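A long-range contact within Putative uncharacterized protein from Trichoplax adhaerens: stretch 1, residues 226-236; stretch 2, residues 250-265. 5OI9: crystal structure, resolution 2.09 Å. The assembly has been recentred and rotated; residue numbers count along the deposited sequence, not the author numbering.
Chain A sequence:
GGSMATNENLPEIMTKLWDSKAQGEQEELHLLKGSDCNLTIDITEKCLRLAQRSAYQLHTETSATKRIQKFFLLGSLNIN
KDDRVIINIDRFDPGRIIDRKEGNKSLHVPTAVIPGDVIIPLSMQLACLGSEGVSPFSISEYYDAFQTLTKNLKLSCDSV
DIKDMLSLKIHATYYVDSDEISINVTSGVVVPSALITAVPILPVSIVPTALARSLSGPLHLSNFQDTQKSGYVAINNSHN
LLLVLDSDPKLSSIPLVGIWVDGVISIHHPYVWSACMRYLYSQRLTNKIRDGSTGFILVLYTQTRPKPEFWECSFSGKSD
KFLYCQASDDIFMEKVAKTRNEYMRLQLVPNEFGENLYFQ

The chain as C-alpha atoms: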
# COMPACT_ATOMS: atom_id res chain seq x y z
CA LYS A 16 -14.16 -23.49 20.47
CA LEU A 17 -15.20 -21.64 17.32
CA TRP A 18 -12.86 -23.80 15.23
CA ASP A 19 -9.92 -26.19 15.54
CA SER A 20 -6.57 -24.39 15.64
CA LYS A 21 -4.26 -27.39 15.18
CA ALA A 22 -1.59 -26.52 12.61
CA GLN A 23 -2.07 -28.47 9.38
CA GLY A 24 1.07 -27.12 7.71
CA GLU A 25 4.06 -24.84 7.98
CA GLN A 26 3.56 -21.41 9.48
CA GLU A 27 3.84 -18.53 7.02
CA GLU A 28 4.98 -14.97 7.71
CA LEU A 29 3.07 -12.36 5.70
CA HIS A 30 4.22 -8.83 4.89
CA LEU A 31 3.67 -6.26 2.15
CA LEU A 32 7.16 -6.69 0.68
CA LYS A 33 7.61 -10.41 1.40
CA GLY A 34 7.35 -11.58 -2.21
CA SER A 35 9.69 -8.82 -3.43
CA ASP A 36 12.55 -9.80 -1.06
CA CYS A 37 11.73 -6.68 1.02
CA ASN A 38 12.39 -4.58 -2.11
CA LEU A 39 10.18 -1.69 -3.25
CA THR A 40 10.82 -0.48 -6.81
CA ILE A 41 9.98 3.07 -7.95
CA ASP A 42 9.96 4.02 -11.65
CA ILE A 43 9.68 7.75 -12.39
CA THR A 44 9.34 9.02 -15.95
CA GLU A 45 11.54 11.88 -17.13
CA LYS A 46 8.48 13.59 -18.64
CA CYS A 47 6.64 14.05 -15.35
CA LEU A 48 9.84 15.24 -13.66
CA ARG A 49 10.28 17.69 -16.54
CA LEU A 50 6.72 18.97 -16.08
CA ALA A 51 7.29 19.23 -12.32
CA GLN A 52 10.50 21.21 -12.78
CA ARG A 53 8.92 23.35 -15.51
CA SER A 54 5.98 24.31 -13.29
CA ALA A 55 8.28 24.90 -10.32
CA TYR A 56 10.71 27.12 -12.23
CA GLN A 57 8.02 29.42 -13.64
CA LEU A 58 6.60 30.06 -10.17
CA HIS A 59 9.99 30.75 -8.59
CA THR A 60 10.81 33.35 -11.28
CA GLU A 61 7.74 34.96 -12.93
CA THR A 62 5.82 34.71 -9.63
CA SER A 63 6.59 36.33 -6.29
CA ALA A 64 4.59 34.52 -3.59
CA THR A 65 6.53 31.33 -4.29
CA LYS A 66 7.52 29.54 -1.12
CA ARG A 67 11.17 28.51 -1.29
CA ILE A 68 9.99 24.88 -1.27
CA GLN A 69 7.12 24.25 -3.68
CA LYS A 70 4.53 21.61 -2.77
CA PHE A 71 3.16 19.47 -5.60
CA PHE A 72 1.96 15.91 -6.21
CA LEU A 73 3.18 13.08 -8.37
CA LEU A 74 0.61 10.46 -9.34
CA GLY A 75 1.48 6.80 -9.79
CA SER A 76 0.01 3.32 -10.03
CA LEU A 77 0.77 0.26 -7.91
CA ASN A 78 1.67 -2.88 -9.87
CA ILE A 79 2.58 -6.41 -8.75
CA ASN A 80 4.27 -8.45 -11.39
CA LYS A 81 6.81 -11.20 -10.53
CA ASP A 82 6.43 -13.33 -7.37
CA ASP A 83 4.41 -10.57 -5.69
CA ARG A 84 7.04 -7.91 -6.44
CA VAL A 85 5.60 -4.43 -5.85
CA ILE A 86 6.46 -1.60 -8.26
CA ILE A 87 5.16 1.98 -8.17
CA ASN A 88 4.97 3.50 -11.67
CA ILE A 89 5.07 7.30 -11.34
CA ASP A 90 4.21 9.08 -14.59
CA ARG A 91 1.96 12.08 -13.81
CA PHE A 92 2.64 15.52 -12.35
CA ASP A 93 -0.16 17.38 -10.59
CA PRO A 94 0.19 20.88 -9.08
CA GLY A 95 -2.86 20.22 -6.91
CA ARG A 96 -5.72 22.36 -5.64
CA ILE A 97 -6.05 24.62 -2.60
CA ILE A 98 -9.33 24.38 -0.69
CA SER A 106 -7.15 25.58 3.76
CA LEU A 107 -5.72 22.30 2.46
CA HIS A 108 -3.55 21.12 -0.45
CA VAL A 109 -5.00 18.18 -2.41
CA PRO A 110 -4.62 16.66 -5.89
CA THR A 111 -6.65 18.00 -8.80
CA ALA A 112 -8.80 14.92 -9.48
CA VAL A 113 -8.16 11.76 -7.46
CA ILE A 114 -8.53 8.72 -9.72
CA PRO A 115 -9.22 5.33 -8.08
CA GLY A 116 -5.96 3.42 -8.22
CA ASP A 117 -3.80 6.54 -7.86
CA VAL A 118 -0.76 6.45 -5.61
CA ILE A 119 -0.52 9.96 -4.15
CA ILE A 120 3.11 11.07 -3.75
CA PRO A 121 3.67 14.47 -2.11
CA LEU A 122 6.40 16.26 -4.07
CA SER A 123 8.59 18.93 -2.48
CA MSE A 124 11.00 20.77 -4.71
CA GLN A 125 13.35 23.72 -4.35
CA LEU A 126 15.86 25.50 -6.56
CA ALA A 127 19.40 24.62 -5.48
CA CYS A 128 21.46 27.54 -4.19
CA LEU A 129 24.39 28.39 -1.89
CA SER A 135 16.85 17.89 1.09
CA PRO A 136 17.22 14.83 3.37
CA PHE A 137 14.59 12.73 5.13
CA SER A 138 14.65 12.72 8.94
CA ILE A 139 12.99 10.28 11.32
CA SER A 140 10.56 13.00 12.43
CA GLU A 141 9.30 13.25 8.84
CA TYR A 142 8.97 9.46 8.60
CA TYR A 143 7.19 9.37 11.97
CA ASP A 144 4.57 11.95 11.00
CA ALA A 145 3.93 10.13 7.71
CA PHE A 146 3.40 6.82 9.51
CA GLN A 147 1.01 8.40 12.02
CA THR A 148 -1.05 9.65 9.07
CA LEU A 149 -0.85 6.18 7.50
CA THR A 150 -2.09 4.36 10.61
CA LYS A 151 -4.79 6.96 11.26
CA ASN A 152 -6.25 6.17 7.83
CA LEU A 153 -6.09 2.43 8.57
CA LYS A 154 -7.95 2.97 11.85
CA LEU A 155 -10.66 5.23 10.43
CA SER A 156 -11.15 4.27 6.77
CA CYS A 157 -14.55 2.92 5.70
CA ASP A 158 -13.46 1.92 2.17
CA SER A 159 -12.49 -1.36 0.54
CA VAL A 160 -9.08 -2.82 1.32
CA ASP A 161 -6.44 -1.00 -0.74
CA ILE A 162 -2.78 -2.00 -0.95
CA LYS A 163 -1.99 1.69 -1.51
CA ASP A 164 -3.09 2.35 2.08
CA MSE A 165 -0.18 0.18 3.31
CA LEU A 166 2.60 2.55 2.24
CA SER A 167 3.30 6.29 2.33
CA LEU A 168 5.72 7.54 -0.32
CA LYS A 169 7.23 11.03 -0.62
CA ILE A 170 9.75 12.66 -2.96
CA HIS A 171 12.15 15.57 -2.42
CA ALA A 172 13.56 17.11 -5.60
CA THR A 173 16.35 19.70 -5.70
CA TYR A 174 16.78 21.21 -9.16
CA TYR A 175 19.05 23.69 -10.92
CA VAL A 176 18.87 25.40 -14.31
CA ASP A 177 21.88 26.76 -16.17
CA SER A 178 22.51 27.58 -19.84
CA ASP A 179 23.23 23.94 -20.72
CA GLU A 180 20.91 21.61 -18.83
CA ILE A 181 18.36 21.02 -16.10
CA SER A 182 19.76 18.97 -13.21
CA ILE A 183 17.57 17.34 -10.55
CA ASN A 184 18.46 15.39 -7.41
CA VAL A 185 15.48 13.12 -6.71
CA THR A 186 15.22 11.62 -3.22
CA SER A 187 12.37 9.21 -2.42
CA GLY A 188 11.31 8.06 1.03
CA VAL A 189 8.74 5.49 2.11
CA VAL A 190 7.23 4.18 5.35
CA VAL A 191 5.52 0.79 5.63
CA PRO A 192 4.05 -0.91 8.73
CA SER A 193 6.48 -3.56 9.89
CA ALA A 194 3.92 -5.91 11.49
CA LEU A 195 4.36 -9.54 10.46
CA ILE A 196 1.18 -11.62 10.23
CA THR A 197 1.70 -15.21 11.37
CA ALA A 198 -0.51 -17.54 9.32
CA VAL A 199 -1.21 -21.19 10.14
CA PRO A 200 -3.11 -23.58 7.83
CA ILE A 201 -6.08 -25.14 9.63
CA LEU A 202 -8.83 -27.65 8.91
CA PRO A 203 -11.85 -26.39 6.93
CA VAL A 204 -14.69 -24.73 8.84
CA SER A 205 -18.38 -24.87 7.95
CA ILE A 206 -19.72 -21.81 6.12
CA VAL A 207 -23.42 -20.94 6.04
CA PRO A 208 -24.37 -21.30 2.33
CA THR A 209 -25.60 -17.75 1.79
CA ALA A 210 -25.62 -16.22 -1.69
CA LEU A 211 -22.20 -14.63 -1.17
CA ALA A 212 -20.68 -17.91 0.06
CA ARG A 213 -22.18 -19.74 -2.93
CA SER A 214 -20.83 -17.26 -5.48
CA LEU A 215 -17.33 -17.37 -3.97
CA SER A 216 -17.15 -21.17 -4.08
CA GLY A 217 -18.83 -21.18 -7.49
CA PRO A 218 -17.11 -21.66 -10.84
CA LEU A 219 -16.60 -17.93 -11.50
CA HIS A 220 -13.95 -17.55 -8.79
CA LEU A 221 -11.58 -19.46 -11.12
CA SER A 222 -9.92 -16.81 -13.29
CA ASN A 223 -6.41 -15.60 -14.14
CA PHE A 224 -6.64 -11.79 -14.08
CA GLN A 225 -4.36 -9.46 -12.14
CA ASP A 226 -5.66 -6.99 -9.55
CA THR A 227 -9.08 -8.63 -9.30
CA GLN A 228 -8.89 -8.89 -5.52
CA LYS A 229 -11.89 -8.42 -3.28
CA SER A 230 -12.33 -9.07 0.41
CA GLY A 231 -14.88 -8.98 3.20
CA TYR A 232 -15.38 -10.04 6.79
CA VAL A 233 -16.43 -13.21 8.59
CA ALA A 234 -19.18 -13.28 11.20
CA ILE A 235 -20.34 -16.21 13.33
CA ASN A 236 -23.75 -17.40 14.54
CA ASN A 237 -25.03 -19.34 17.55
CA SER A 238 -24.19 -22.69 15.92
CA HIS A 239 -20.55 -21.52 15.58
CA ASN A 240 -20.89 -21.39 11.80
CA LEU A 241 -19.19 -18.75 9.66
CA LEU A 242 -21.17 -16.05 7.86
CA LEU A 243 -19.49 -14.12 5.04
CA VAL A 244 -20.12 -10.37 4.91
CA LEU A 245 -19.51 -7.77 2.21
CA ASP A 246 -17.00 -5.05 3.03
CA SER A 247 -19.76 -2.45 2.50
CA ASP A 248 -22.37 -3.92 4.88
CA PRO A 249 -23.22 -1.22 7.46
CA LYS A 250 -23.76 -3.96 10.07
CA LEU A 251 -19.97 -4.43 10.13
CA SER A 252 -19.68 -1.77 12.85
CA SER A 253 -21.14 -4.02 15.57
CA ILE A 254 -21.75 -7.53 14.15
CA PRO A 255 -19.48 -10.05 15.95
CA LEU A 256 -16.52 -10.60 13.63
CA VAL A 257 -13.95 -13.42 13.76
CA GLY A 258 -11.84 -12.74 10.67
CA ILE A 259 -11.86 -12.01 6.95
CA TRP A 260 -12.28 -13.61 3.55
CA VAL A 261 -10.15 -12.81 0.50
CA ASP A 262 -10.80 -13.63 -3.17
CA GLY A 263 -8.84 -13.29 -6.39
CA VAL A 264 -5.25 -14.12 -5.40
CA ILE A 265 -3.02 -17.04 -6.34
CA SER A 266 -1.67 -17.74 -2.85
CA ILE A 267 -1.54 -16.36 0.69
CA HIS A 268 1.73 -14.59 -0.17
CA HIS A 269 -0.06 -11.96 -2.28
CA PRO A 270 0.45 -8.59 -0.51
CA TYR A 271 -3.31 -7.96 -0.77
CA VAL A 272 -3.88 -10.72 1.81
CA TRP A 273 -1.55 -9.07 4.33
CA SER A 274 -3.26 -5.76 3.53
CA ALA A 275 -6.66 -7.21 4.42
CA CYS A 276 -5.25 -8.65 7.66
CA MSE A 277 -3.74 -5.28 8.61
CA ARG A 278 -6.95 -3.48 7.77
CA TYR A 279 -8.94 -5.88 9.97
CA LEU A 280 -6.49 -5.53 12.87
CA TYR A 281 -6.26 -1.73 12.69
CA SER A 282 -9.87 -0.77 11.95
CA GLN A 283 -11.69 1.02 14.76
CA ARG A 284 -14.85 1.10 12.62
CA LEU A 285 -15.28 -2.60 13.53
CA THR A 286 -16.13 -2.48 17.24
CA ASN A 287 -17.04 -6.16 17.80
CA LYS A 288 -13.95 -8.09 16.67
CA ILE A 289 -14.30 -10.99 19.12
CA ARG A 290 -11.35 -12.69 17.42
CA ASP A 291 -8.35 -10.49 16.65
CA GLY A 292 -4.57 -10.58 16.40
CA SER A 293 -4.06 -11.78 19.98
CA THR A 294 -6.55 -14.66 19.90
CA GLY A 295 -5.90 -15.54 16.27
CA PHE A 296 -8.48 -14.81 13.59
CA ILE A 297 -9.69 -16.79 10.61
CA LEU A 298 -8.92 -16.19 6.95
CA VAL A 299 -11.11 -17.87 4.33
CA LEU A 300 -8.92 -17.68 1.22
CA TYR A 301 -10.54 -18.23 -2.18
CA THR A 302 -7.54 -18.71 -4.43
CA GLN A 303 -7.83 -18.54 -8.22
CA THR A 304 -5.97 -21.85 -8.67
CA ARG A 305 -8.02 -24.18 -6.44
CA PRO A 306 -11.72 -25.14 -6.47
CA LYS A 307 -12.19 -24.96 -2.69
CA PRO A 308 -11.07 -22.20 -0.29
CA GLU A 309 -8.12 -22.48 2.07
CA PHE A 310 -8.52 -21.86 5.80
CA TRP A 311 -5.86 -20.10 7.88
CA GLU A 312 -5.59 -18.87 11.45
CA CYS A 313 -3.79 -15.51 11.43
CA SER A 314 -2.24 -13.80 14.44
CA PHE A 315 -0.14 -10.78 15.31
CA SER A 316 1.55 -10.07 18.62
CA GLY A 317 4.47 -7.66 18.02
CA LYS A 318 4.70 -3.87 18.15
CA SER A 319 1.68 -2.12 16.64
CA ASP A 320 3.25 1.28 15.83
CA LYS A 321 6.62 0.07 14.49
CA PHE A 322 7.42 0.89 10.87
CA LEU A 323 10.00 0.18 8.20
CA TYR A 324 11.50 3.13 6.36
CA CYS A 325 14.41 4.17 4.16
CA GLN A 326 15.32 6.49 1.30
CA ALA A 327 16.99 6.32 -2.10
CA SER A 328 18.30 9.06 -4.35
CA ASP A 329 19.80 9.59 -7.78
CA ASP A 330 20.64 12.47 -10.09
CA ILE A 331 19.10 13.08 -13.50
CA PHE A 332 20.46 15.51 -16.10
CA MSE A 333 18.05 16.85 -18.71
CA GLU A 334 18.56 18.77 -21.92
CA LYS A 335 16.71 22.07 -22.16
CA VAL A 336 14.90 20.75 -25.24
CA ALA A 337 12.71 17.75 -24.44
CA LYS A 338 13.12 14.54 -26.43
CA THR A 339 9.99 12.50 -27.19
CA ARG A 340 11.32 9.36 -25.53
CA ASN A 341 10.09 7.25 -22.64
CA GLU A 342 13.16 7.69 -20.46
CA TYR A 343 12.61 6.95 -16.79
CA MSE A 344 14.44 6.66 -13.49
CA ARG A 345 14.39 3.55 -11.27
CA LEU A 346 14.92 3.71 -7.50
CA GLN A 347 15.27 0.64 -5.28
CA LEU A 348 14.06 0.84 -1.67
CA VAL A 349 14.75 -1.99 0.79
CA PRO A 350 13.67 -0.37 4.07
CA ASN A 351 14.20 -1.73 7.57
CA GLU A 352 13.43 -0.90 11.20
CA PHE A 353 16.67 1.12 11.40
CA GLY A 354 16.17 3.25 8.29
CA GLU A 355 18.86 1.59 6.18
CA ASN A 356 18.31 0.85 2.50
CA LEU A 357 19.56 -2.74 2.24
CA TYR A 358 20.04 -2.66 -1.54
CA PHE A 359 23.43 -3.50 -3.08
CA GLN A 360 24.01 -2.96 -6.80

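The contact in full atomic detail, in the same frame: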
# COMPACT_ATOMS: atom_id res chain seq x y z
N ASP A 226 -5.00 -8.08 -10.25
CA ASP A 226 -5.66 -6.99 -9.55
C ASP A 226 -7.18 -7.12 -9.59
O ASP A 226 -7.90 -6.13 -9.72
CB ASP A 226 -5.21 -5.63 -10.10
CG ASP A 226 -3.75 -5.34 -9.81
OD1 ASP A 226 -3.14 -6.10 -9.04
OD2 ASP A 226 -3.22 -4.36 -10.37
N THR A 227 -7.66 -8.35 -9.48
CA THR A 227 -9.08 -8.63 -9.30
C THR A 227 -9.36 -9.11 -7.89
O THR A 227 -10.16 -10.02 -7.67
CB THR A 227 -9.59 -9.66 -10.31
OG1 THR A 227 -8.69 -10.78 -10.35
CG2 THR A 227 -9.68 -9.04 -11.68
N GLN A 228 -8.69 -8.51 -6.91
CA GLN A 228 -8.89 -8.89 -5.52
C GLN A 228 -10.13 -8.23 -4.95
O GLN A 228 -10.44 -7.07 -5.26
CB GLN A 228 -7.67 -8.51 -4.68
CG GLN A 228 -6.39 -9.23 -5.06
CD GLN A 228 -5.65 -8.55 -6.19
OE1 GLN A 228 -5.69 -7.33 -6.33
NE2 GLN A 228 -4.96 -9.34 -7.01
N LYS A 229 -10.86 -8.98 -4.13
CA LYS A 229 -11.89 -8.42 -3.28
C LYS A 229 -11.85 -9.15 -1.95
O LYS A 229 -11.33 -10.26 -1.84
CB LYS A 229 -13.28 -8.50 -3.92
CG LYS A 229 -13.78 -9.91 -4.21
CD LYS A 229 -15.20 -9.85 -4.78
CE LYS A 229 -15.86 -11.22 -4.78
NZ LYS A 229 -17.33 -11.11 -5.01
N SER A 230 -12.38 -8.50 -0.92
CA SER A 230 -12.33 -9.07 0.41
C SER A 230 -13.56 -8.62 1.19
O SER A 230 -14.27 -7.69 0.81
CB SER A 230 -11.06 -8.66 1.16
OG SER A 230 -11.15 -7.33 1.63
N GLY A 231 -13.80 -9.32 2.29
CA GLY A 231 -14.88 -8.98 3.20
C GLY A 231 -14.56 -9.48 4.59
O GLY A 231 -13.39 -9.70 4.92
N TYR A 232 -15.58 -9.67 5.40
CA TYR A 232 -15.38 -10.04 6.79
C TYR A 232 -16.22 -11.26 7.12
O TYR A 232 -17.17 -11.60 6.41
CB TYR A 232 -15.68 -8.84 7.71
CG TYR A 232 -14.80 -7.66 7.36
CD1 TYR A 232 -13.53 -7.54 7.89
CD2 TYR A 232 -15.23 -6.70 6.45
CE1 TYR A 232 -12.71 -6.48 7.55
CE2 TYR A 232 -14.42 -5.63 6.11
CZ TYR A 232 -13.15 -5.53 6.66
OH TYR A 232 -12.33 -4.47 6.32
N VAL A 233 -15.83 -11.94 8.20
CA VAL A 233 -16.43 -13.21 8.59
C VAL A 233 -17.11 -13.02 9.94
O VAL A 233 -16.46 -12.65 10.92
CB VAL A 233 -15.39 -14.34 8.66
CG1 VAL A 233 -16.05 -15.64 9.09
CG2 VAL A 233 -14.69 -14.50 7.33
N ALA A 234 -18.41 -13.28 9.98
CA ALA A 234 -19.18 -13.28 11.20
C ALA A 234 -19.46 -14.72 11.61
O ALA A 234 -19.13 -15.67 10.90
CB ALA A 234 -20.47 -12.47 11.02
N ILE A 235 -20.08 -14.89 12.78
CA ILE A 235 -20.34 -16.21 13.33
C ILE A 235 -21.69 -16.18 14.04
O ILE A 235 -22.06 -15.17 14.63
CB ILE A 235 -19.20 -16.66 14.28
CG1 ILE A 235 -19.36 -18.13 14.69
CG2 ILE A 235 -19.12 -15.77 15.50
CD1 ILE A 235 -18.15 -18.69 15.40
N ASN A 236 -22.42 -17.29 13.95
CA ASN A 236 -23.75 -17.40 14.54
C ASN A 236 -23.72 -18.30 15.77
O ASN A 236 -22.67 -18.77 16.20
CB ASN A 236 -24.77 -17.90 13.50
CG ASN A 236 -24.41 -19.26 12.94
OD1 ASN A 236 -23.51 -19.95 13.42
ND2 ASN A 236 -25.13 -19.67 11.90
N LYS A 250 -23.75 -3.19 8.83
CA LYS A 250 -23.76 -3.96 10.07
C LYS A 250 -22.36 -4.30 10.57
O LYS A 250 -22.22 -4.73 11.71
CB LYS A 250 -24.55 -5.26 9.88
CG LYS A 250 -26.04 -5.05 9.63
CD LYS A 250 -26.77 -6.37 9.49
CE LYS A 250 -26.37 -7.09 8.20
NZ LYS A 250 -26.79 -6.33 6.99
N LEU A 251 -21.33 -4.10 9.74
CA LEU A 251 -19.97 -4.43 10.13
C LEU A 251 -19.51 -3.69 11.39
O LEU A 251 -18.58 -4.15 12.06
CB LEU A 251 -19.00 -4.13 8.99
CG LEU A 251 -19.01 -5.09 7.80
CD1 LEU A 251 -18.21 -4.49 6.65
CD2 LEU A 251 -18.45 -6.44 8.20
N SER A 252 -20.15 -2.57 11.72
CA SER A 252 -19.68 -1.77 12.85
C SER A 252 -19.89 -2.47 14.19
O SER A 252 -19.14 -2.23 15.14
CB SER A 252 -20.36 -0.40 12.85
OG SER A 252 -21.77 -0.52 12.90
N SER A 253 -20.89 -3.36 14.29
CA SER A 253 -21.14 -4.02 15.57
C SER A 253 -21.46 -5.51 15.46
O SER A 253 -21.60 -6.16 16.51
CB SER A 253 -22.27 -3.32 16.33
OG SER A 253 -23.44 -3.22 15.54
N ILE A 254 -21.57 -6.07 14.27
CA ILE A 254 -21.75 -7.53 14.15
C ILE A 254 -20.52 -8.23 14.71
O ILE A 254 -19.40 -7.72 14.55
CB ILE A 254 -22.01 -7.91 12.69
CG1 ILE A 254 -22.55 -9.34 12.56
CG2 ILE A 254 -20.76 -7.73 11.83
CD1 ILE A 254 -22.91 -9.73 11.14
N PRO A 255 -20.66 -9.36 15.41
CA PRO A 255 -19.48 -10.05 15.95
C PRO A 255 -18.64 -10.66 14.83
O PRO A 255 -19.10 -11.55 14.11
CB PRO A 255 -20.08 -11.12 16.86
CG PRO A 255 -21.46 -11.34 16.33
CD PRO A 255 -21.92 -10.00 15.85
N LEU A 256 -17.40 -10.20 14.70
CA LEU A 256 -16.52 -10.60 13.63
C LEU A 256 -15.39 -11.48 14.16
O LEU A 256 -14.88 -11.25 15.27
CB LEU A 256 -15.94 -9.38 12.91
CG LEU A 256 -16.96 -8.51 12.17
CD1 LEU A 256 -16.31 -7.24 11.64
CD2 LEU A 256 -17.61 -9.30 11.04
N VAL A 257 -15.00 -12.48 13.38
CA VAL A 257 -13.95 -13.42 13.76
C VAL A 257 -12.83 -13.49 12.73
O VAL A 257 -11.90 -14.29 12.90
CB VAL A 257 -14.52 -14.83 14.01
CG1 VAL A 257 -15.41 -14.83 15.25
CG2 VAL A 257 -15.29 -15.31 12.79
N GLY A 258 -12.88 -12.69 11.67
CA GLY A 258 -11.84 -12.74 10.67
C GLY A 258 -12.31 -12.14 9.36
O GLY A 258 -13.21 -11.30 9.34
N ILE A 259 -11.68 -12.59 8.28
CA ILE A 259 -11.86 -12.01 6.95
C ILE A 259 -11.91 -13.12 5.92
O ILE A 259 -11.51 -14.26 6.17
CB ILE A 259 -10.73 -11.03 6.59
CG1 ILE A 259 -9.38 -11.76 6.56
CG2 ILE A 259 -10.68 -9.86 7.56
CD1 ILE A 259 -8.21 -10.90 6.13
N TRP A 260 -12.41 -12.78 4.73
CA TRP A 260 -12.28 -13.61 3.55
C TRP A 260 -11.64 -12.79 2.44
O TRP A 260 -11.83 -11.57 2.36
CB TRP A 260 -13.62 -14.20 3.09
CG TRP A 260 -14.66 -13.20 2.69
CD1 TRP A 260 -15.66 -12.68 3.47
CD2 TRP A 260 -14.82 -12.60 1.40
NE1 TRP A 260 -16.42 -11.80 2.75
CE2 TRP A 260 -15.92 -11.73 1.48
CE3 TRP A 260 -14.13 -12.71 0.19
CZ2 TRP A 260 -16.35 -10.97 0.39
CZ3 TRP A 260 -14.55 -11.95 -0.89
CH2 TRP A 260 -15.66 -11.09 -0.78
N VAL A 261 -10.86 -13.46 1.60
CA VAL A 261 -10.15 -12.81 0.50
C VAL A 261 -10.33 -13.65 -0.76
O VAL A 261 -10.24 -14.89 -0.71
CB VAL A 261 -8.65 -12.61 0.82
CG1 VAL A 261 -7.90 -12.09 -0.40
CG2 VAL A 261 -8.49 -11.65 1.99
N ASP A 262 -10.57 -12.99 -1.88
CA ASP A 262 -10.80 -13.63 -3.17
C ASP A 262 -9.89 -13.01 -4.22
O ASP A 262 -9.52 -11.84 -4.12
CB ASP A 262 -12.28 -13.50 -3.59
CG ASP A 262 -12.57 -14.16 -4.92
OD1 ASP A 262 -11.85 -15.10 -5.30
OD2 ASP A 262 -13.53 -13.72 -5.59
N GLY A 263 -9.53 -13.80 -5.22
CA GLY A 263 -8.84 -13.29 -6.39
C GLY A 263 -7.33 -13.22 -6.31
O GLY A 263 -6.73 -12.41 -7.02
N VAL A 264 -6.70 -14.04 -5.47
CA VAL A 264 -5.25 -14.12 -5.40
C VAL A 264 -4.83 -15.55 -5.72
O VAL A 264 -5.64 -16.48 -5.69
CB VAL A 264 -4.69 -13.69 -4.03
CG1 VAL A 264 -5.14 -12.28 -3.69
CG2 VAL A 264 -5.13 -14.67 -2.95
N ILE A 265 -3.55 -15.71 -6.03
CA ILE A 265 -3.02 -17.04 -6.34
C ILE A 265 -2.64 -17.79 -5.07
O ILE A 265 -2.88 -19.00 -4.97
CB ILE A 265 -1.83 -16.92 -7.32
CG1 ILE A 265 -2.35 -16.67 -8.74
CG2 ILE A 265 -0.97 -18.17 -7.28
CD1 ILE A 265 -1.25 -16.49 -9.76

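Antiparallel strands satisfy their backbone polar groups in alternation: one residue turns its N and O toward the neighbouring strand, and the next turns them away. The pairing of strand 229-235 with the strand around 256-262 illustrates the rule, and also how it bends where the register slips.

The alternation begins at Lys229 and Asp262, which exchange a reciprocal pair of hydrogen bonds: Lys229 N donates to Asp262 O at 3.2 Å, and Asp262 N donates to Lys229 O at 2.8 Å. Two residues on, Gly231 and Trp260 repeat the pattern, with Gly231 N to Trp260 O at 3.0 Å and Trp260 N to Gly231 O at 3.2 Å. All four bonds are close to straight. Between them, Ser230 faces Val261 in a non-hydrogen-bonded pair, their CA atoms only 4.3 Å apart. The Ser230 hydroxyl is satisfied elsewhere in the structure.

At Val233 the reciprocity breaks. Val233 N donates to Gly258 O at 2.9 Å, whereas Val233 O accepts from Val257 N, also at 2.9 Å and with an angle of 172°. Both polar groups of Val233 are thus satisfied, yet by two successive residues of the partner rather than one. Val257 departs from extended geometry, with a psi of 3°, and Gly258 follows with a phi of 160°, a conformation in which a CB would jam against the preceding carbonyl.

Carbonyl oxygens also receive CA-H...O contacts, which supplement the stronger bonds. Trp260 O lies 3.2 Å from Ser230 CA, while Val233 O lies 3.4 Å from Leu256 CA. Pro255 O, beyond the last cross-strand hydrogen bond, approaches Ala234 CA at 3.4 Å.

Side chains fill the space around this ladder. The Trp260 ring covers Gly231, whose CA sits 3.6 Å from the centroid of the five-membered ring, over its face; an ideal CB on Gly231 would come within 2.2 Å of Trp260 NE1, so the absence of a side chain makes room for the indole. That NE1 is hydrogen-bonded elsewhere in the structure. Val233 CG2 lies at the edge of the indole, 4.4 Å from Trp260 CD1, while Val233 CG1 packs on Val257 CG2 at 3.8 Å. Tyr232 and Ile259 share the sheet face of Ser230 and Val261, with Tyr232 CD1 3.7 Å from Ile259 CG2; Leu251 reaches the same ring, its CD2 3.7 Å from Tyr232 CD2. The six backbone hydrogen bonds follow the register, and apolar side chains pack alongside them.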